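Local coordinates for putative xanthine dehydrogenase YAGS fad-binding subunit (Escherichia coli, PDB 5G5G), which probably oxidises aldehydes, serving as the molybdenum-binding subunit of a periplasmic aldehyde oxidase that carries its metal on a pterin cytosine dinucleotide, at residues C[400-403]-C[404-408]; C[625-628]-C[629-632]. All blocks are in the same frame, centred on the assembly; numbering follows the deposited sequence.

Contacts 1 and 2 are short runs of about two turns each on two separate helices, 401-412 and 619-638, with centres 19 Å apart and nearest atoms about 11 Å apart, so they do not touch. One mixed sheet joins them: contact 1 packs on its strand 429-441, contact 2 on strands 602-612 and 669-674, and the chain just after 669-674 supplies Leu-675, Asp-676 and Asp-677 to contact 1. Contact 2 faces the cofactor directly through Gln-625, while the side chain of Met-632 is about 9 Å from both the dioxothiomolybdenum ion and the iron-sulfur cluster. Contact 1 stays peripheral; its Gln-400 side chain is about 12 Å from the pterin cytosine dinucleotide.

Contact 1: C[400-403]-C[404-408]; sequences QLIE and CLRTG
Residues 400-408 form the first turns of helix 401-412, with Gln-400 as N-cap residue and successive i to i+4 bonds, among them Cys-404 N to Gln-400 O (2.9 Å) and Arg-406 N to Ile-402 O (2.8 Å, N-H...O 165°). Glu-403 O is gripped twice by Thr-407: the backbone N arrives at one face of the carbonyl plane (2.9 Å) and OG1 at the other (2.8 Å). With OG1 anti to the carbonyl carbon (chi1 -62°), the threonine hydroxyl folds back onto the preceding turn. Ile-402 and Arg-406 run side by side in the same direction, and the methyl CG2 of Ile-402 lies over one face of the guanidinium, 3.6 Å from NH1 of Arg-406. On the buried side the two leucines slant across each other, Leu-401 CG meeting Leu-405 CD1 at 4.0 Å. The amide of Gln-400 turns away from the helix, its NE2 bonding to Asp-677 OD1 and Asp-676 O. The two leucines face strand 429-441, at Ala-437 and Val-435, whereas Ile-402, Leu-405 and Arg-406 rest on helix 376-382, which wedges the helix start between sheet and helix.

Contact 2: C[625-628]-C[629-632]; sequences QVIG and AMTM. With MCN (pterin cytosine dinucleotide), chain Y.
The flat amide of Gln-625, whose own backbone O takes the N-H of Ala-629 (2.9 Å), lies beside the pterin at N8' and N1', nearly coplanar with the ring system rather than over its face; CD is 3.7 Å from N8' of the cofactor. These are two turns of helix 619-638 in the molybdopterin cofactor-binding domain. CG of Gln-625, set anti to the carbonyl carbon (chi1 -77°), lies 3.5 Å from MCN O4D of the ribose; the bend at chi2 (-64°) then turns the amide toward the pterin, and one side chain touches both pterin and sugar. With an alanine here, the N1' and N8' side of the pterin would probably be left without a polar partner from this helix, and a gap would be likely to open beside the ribose. Around the helix, Val-626 CG1 meets Met-630 SD at 3.8 Å. Both residues press on Ala-609 of strand 602-612, while Ile-627 lies against Val-672 and Thr-631 OG1 bonds to Gln-670 NE2, both on strand 669-674. Arg-350 packs on Gln-625 and Ala-629, and another protein chain on Thr-631 and Met-632. Ile-627 O takes two bonds from opposite faces of its carbonyl plane, from Thr-631 N (3.0 Å) and from Thr-631 OG1 (2.9 Å).

Contact 1: C[400-403]-C[404-408]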
ATOM      1  N   GLN C 400       2.388 -12.450 -29.449  1.00 17.65           N
ATOM      2  CA  GLN C 400       3.608 -13.166 -29.155  1.00 19.60           C
ATOM      3  C   GLN C 400       3.571 -13.849 -27.793  1.00 17.73           C
ATOM      4  O   GLN C 400       4.617 -13.929 -27.120  1.00 16.81           O
ATOM      5  CB  GLN C 400       4.791 -12.184 -29.151  1.00 22.47           C
ATOM      6  CG  GLN C 400       4.935 -11.489 -30.452  1.00 27.18           C
ATOM      7  CD  GLN C 400       6.322 -10.929 -30.619  1.00 32.42           C
ATOM      8  OE1 GLN C 400       7.143 -11.543 -31.313  1.00 40.41           O
ATOM      9  NE2 GLN C 400       6.597  -9.774 -30.002  1.00 29.62           N
ATOM     10  N   LEU C 401       2.396 -14.362 -27.383  1.00 16.25           N
ATOM     11  CA  LEU C 401       2.333 -15.059 -26.137  1.00 15.93           C
ATOM     12  C   LEU C 401       3.272 -16.264 -26.112  1.00 15.13           C
ATOM     13  O   LEU C 401       3.972 -16.489 -25.113  1.00 14.62           O
ATOM     14  CB  LEU C 401       0.913 -15.515 -25.825  1.00 16.33           C
ATOM     15  CG  LEU C 401       0.770 -16.336 -24.541  1.00 16.86           C
ATOM     16  CD1 LEU C 401       1.118 -15.511 -23.298  1.00 17.25           C
ATOM     17  CD2 LEU C 401      -0.651 -16.863 -24.429  1.00 17.94           C
ATOM     18  N   ILE C 402       3.252 -17.056 -27.194  1.00 14.84           N
ATOM     19  CA  ILE C 402       4.149 -18.211 -27.307  1.00 15.04           C
ATOM     20  C   ILE C 402       5.579 -17.819 -27.004  1.00 15.00           C
ATOM     21  O   ILE C 402       6.277 -18.438 -26.157  1.00 14.32           O
ATOM     22  CB  ILE C 402       4.033 -18.844 -28.698  1.00 15.73           C
ATOM     23  CG1 ILE C 402       2.638 -19.490 -28.913  1.00 15.97           C
ATOM     24  CG2 ILE C 402       5.134 -19.854 -28.917  1.00 15.97           C
ATOM     25  CD1 ILE C 402       2.408 -20.118 -30.289  1.00 17.08           C
ATOM     26  N   GLU C 403       6.023 -16.740 -27.668  1.00 14.99           N
ATOM     27  CA  GLU C 403       7.389 -16.247 -27.478  1.00 16.23           C
ATOM     28  C   GLU C 403       7.688 -15.706 -26.072  1.00 15.13           C
ATOM     29  O   GLU C 403       8.819 -15.910 -25.562  1.00 15.18           O
ATOM     30  CB  GLU C 403       7.701 -15.218 -28.555  1.00 17.95           C
ATOM     31  CG  GLU C 403       7.780 -15.846 -29.930  1.00 20.57           C
ATOM     32  CD  GLU C 403       6.435 -15.994 -30.697  1.00 23.07           C
ATOM     33  OE1 GLU C 403       5.329 -15.612 -30.210  1.00 22.06           O
ATOM     34  OE2 GLU C 403       6.517 -16.602 -31.816  1.00 28.70           O
ATOM     35  N   CYS C 404       6.697 -15.069 -25.434  1.00 14.47           N
ATOM     36  CA  CYS C 404       6.834 -14.719 -24.028  1.00 14.33           C
ATOM     37  C   CYS C 404       7.114 -15.974 -23.171  1.00 14.00           C
ATOM     38  O   CYS C 404       8.053 -16.026 -22.348  1.00 13.30           O
ATOM     39  CB  CYS C 404       5.613 -14.020 -23.497  1.00 15.06           C
ATOM     40  SG  CYS C 404       5.431 -12.347 -24.142  1.00 16.57           S
ATOM     41  N   LEU C 405       6.330 -17.026 -23.421  1.00 13.58           N
ATOM     42  CA  LEU C 405       6.435 -18.216 -22.617  1.00 13.85           C
ATOM     43  C   LEU C 405       7.729 -18.948 -22.882  1.00 14.77           C
ATOM     44  O   LEU C 405       8.415 -19.395 -21.945  1.00 14.26           O
ATOM     45  CB  LEU C 405       5.237 -19.097 -22.861  1.00 14.40           C
ATOM     46  CG  LEU C 405       3.938 -18.570 -22.290  1.00 14.04           C
ATOM     47  CD1 LEU C 405       2.828 -19.376 -22.870  1.00 14.57           C
ATOM     48  CD2 LEU C 405       3.923 -18.626 -20.766  1.00 14.57           C
ATOM     49  N   ARG C 406       8.100 -19.081 -24.151  1.00 16.23           N
ATOM     50  CA  ARG C 406       9.370 -19.797 -24.486  1.00 17.73           C
ATOM     51  C   ARG C 406      10.607 -19.062 -23.984  1.00 17.08           C
ATOM     52  O   ARG C 406      11.527 -19.666 -23.387  1.00 16.81           O
ATOM     53  CB  ARG C 406       9.494 -20.083 -26.001  1.00 20.83           C
ATOM     54  CG  ARG C 406       8.502 -21.091 -26.563  1.00 23.70           C
ATOM     55  CD  ARG C 406       8.974 -21.610 -27.918  1.00 29.32           C
ATOM     56  NE  ARG C 406       8.257 -22.823 -28.330  1.00 33.98           N
ATOM     57  CZ  ARG C 406       7.587 -22.989 -29.474  1.00 38.23           C
ATOM     58  NH1 ARG C 406       7.541 -22.048 -30.436  1.00 41.56           N
ATOM     59  NH2 ARG C 406       6.978 -24.155 -29.681  1.00 41.84           N
ATOM     60  N   THR C 407      10.631 -17.742 -24.177  1.00 16.53           N
ATOM     61  CA  THR C 407      11.742 -16.919 -23.702  1.00 16.34           C
ATOM     62  C   THR C 407      11.828 -16.983 -22.198  1.00 15.39           C
ATOM     63  O   THR C 407      12.927 -17.185 -21.636  1.00 15.49           O
ATOM     64  CB  THR C 407      11.573 -15.451 -24.134  1.00 16.99           C
ATOM     65  OG1 THR C 407      11.587 -15.388 -25.563  1.00 17.96           O
ATOM     66  CG2 THR C 407      12.690 -14.544 -23.591  1.00 16.89           C
ATOM     67  N   GLY C 408      10.673 -16.862 -21.540  1.00 15.01           N
ATOM     68  CA  GLY C 408      10.637 -16.972 -20.096  1.00 15.24           C
ATOM     69  C   GLY C 408      11.098 -18.305 -19.549  1.00 15.67           C
ATOM     70  O   GLY C 408      11.926 -18.355 -18.597  1.00 15.65           O
TER

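Contact 2: C[625-628]-C[629-632]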
ATOM      1  N   GLN C 625       7.435  -0.250 -13.995  1.00  9.78           N
ATOM      2  CA  GLN C 625       6.041  -0.562 -13.983  1.00 10.23           C
ATOM      3  C   GLN C 625       5.761  -2.051 -13.732  1.00 10.30           C
ATOM      4  O   GLN C 625       4.864  -2.406 -13.055  1.00  9.93           O
ATOM      5  CB  GLN C 625       5.412  -0.226 -15.326  1.00 10.51           C
ATOM      6  CG  GLN C 625       5.164   1.248 -15.535  1.00 10.96           C
ATOM      7  CD  GLN C 625       4.156   1.771 -14.542  1.00 11.09           C
ATOM      8  OE1 GLN C 625       4.512   2.407 -13.578  1.00 11.55           O
ATOM      9  NE2 GLN C 625       2.949   1.445 -14.761  1.00 11.12           N
ATOM     10  N   VAL C 626       6.563  -2.885 -14.366  1.00 10.80           N
ATOM     11  CA  VAL C 626       6.367  -4.307 -14.300  1.00 10.66           C
ATOM     12  C   VAL C 626       6.816  -4.883 -12.953  1.00 10.74           C
ATOM     13  O   VAL C 626       6.118  -5.723 -12.379  1.00 11.75           O
ATOM     14  CB  VAL C 626       7.023  -5.014 -15.493  1.00 10.85           C
ATOM     15  CG1 VAL C 626       6.806  -6.496 -15.396  1.00 11.19           C
ATOM     16  CG2 VAL C 626       6.360  -4.503 -16.756  1.00 11.11           C
ATOM     17  N   ILE C 627       7.944  -4.451 -12.435  1.00 10.65           N
ATOM     18  CA  ILE C 627       8.325  -4.908 -11.094  1.00 11.24           C
ATOM     19  C   ILE C 627       7.327  -4.416 -10.051  1.00 10.77           C
ATOM     20  O   ILE C 627       7.040  -5.108  -9.095  1.00 10.47           O
ATOM     21  CB  ILE C 627       9.787  -4.598 -10.662  1.00 11.52           C
ATOM     22  CG1 ILE C 627      10.016  -3.084 -10.497  1.00 12.00           C
ATOM     23  CG2 ILE C 627      10.813  -5.168 -11.654  1.00 12.39           C
ATOM     24  CD1 ILE C 627      11.387  -2.757  -9.948  1.00 13.21           C
ATOM     25  N   GLY C 628       6.774  -3.241 -10.287  1.00 10.00           N
ATOM     26  CA  GLY C 628       5.780  -2.672  -9.399  1.00 10.14           C
ATOM     27  C   GLY C 628       4.521  -3.519  -9.435  1.00 10.54           C
ATOM     28  O   GLY C 628       3.856  -3.803  -8.392  1.00 10.27           O
ATOM     29  N   ALA C 629       4.135  -3.908 -10.653  1.00 10.42           N
ATOM     30  CA  ALA C 629       2.984  -4.758 -10.815  1.00 10.52           C
ATOM     31  C   ALA C 629       3.212  -6.171 -10.269  1.00 10.94           C
ATOM     32  O   ALA C 629       2.260  -6.778  -9.720  1.00 10.35           O
ATOM     33  CB  ALA C 629       2.586  -4.795 -12.269  1.00 10.71           C
ATOM     34  N   MET C 630       4.414  -6.695 -10.465  1.00 11.43           N
ATOM     35  CA  MET C 630       4.832  -7.976  -9.849  1.00 12.24           C
ATOM     36  C   MET C 630       4.651  -7.942  -8.312  1.00 11.65           C
ATOM     37  O   MET C 630       4.076  -8.869  -7.724  1.00 11.35           O
ATOM     38  CB  MET C 630       6.255  -8.363 -10.214  1.00 13.68           C
ATOM     39  CG  MET C 630       6.378  -8.758 -11.711  1.00 15.60           C
ATOM     40  SD  MET C 630       8.054  -8.544 -12.389  1.00 18.80           S
ATOM     41  CE  MET C 630       8.860  -9.919 -11.656  1.00 19.03           C
ATOM     42  N   THR C 631       5.081  -6.841  -7.697  1.00 10.78           N
ATOM     43  CA  THR C 631       4.897  -6.643  -6.282  1.00 11.02           C
ATOM     44  C   THR C 631       3.437  -6.579  -5.872  1.00 10.77           C
ATOM     45  O   THR C 631       3.027  -7.249  -4.910  1.00 10.95           O
ATOM     46  CB  THR C 631       5.681  -5.369  -5.878  1.00 11.43           C
ATOM     47  OG1 THR C 631       7.066  -5.566  -6.267  1.00 11.59           O
ATOM     48  CG2 THR C 631       5.526  -5.148  -4.396  1.00 11.65           C
ATOM     49  N   MET C 632       2.613  -5.849  -6.624  1.00 10.95           N
ATOM     50  CA  MET C 632       1.189  -5.771  -6.310  1.00 12.19           C
ATOM     51  C   MET C 632       0.488  -7.136  -6.498  1.00 11.41           C
ATOM     52  O   MET C 632      -0.409  -7.503  -5.723  1.00 11.43           O
ATOM     53  CB  MET C 632       0.561  -4.674  -7.174  1.00 13.50           C
ATOM     54  CG  MET C 632      -0.833  -4.330  -6.805  1.00 15.23           C
ATOM     55  SD  MET C 632      -1.292  -2.768  -7.650  1.00 18.73           S
ATOM     56  CE  MET C 632      -0.525  -1.538  -6.655  1.00 19.39           C
TER
HETATM   57  N1  MCN Y 921       5.631   2.521 -20.997  1.00 10.61           N
HETATM   58  C2  MCN Y 921       6.812   2.552 -21.867  1.00 10.31           C
HETATM   59  N3  MCN Y 921       6.307   1.947 -23.176  1.00 10.44           N
HETATM   60  C4  MCN Y 921       5.171   1.369 -23.529  1.00 10.65           C
HETATM   61  C5  MCN Y 921       4.089   1.573 -22.505  1.00 10.58           C
HETATM   62  C6  MCN Y 921       4.384   2.047 -21.330  1.00 10.31           C
HETATM   63  O2  MCN Y 921       7.841   2.945 -21.680  1.00 10.67           O
HETATM   64  N4  MCN Y 921       4.873   0.772 -24.628  1.00 10.72           N
HETATM   65  C1' MCN Y 921       5.975   2.883 -19.631  1.00 10.98           C
HETATM   66  C2D MCN Y 921       6.160   4.438 -19.468  1.00 11.03           C
HETATM   67  O2' MCN Y 921       7.039   4.704 -18.377  1.00 11.43           O
HETATM   68  C3' MCN Y 921       4.793   4.783 -19.159  1.00 11.03           C
HETATM   69  C4D MCN Y 921       4.125   3.703 -18.193  1.00 10.70           C
HETATM   70  O4D MCN Y 921       4.897   2.534 -18.752  1.00 10.68           O
HETATM   71  O3' MCN Y 921       4.524   6.080 -18.515  1.00 10.71           O
HETATM   72  C5' MCN Y 921       2.759   3.339 -18.211  1.00 10.12           C
HETATM   73  O5' MCN Y 921       2.132   3.551 -19.454  1.00  9.80           O
HETATM   74  PA  MCN Y 921       0.781   2.842 -19.729  1.00  9.99           P
HETATM   75  O1A MCN Y 921       0.186   3.501 -20.972  1.00 10.68           O
HETATM   76  O2A MCN Y 921       0.947   1.364 -19.648  1.00 11.05           O
HETATM   77  O3A MCN Y 921      -0.176   3.276 -18.411  1.00 10.74           O
HETATM   78  PB  MCN Y 921      -0.962   4.644 -18.312  1.00 10.73           P
HETATM   79  O1B MCN Y 921      -2.290   4.514 -18.923  1.00 10.42           O
HETATM   80  O2B MCN Y 921      -0.069   5.768 -18.727  1.00 11.19           O
HETATM   81  O3B MCN Y 921      -1.027   4.739 -16.744  1.00 10.06           O
HETATM   82  C10 MCN Y 921      -2.125   4.039 -16.018  1.00  9.75           C
HETATM   83  C9' MCN Y 921      -1.707   2.760 -15.385  1.00  9.77           C
HETATM   84  C8' MCN Y 921      -3.054   2.082 -14.779  1.00  9.95           C
HETATM   85  S8' MCN Y 921      -4.471   2.046 -15.673  1.00  9.98           S
HETATM   86  C7' MCN Y 921      -2.998   1.783 -13.576  1.00  9.79           C
HETATM   87  S7' MCN Y 921      -4.436   1.213 -12.680  1.00  9.88           S
HETATM   88  C6' MCN Y 921      -1.658   1.629 -12.793  1.00  9.78           C
HETATM   89  C7  MCN Y 921      -0.506   1.780 -13.896  1.00  9.15           C
HETATM   90  O9' MCN Y 921      -0.626   2.934 -14.624  1.00  9.76           O
HETATM   91  N5' MCN Y 921      -1.630   2.907 -11.908  1.00  9.12           N
HETATM   92  C4A MCN Y 921      -0.326   3.317 -11.296  1.00  9.51           C
HETATM   93  N8' MCN Y 921       0.772   1.897 -13.162  1.00  9.39           N
HETATM   94  C4B MCN Y 921       0.881   2.743 -12.116  1.00  9.53           C
HETATM   95  N1' MCN Y 921       2.143   2.945 -11.555  1.00  9.54           N
HETATM   96  C2' MCN Y 921       2.403   3.969 -10.638  1.00 10.12           C
HETATM   97  N2' MCN Y 921       3.522   4.147 -10.119  1.00  9.93           N
HETATM   98  N3' MCN Y 921       1.300   4.417  -9.964  1.00  9.78           N
HETATM   99  C4' MCN Y 921      -0.045   4.353 -10.290  1.00 10.23           C
HETATM  100  O4' MCN Y 921      -1.094   4.790  -9.780  1.00  9.07           O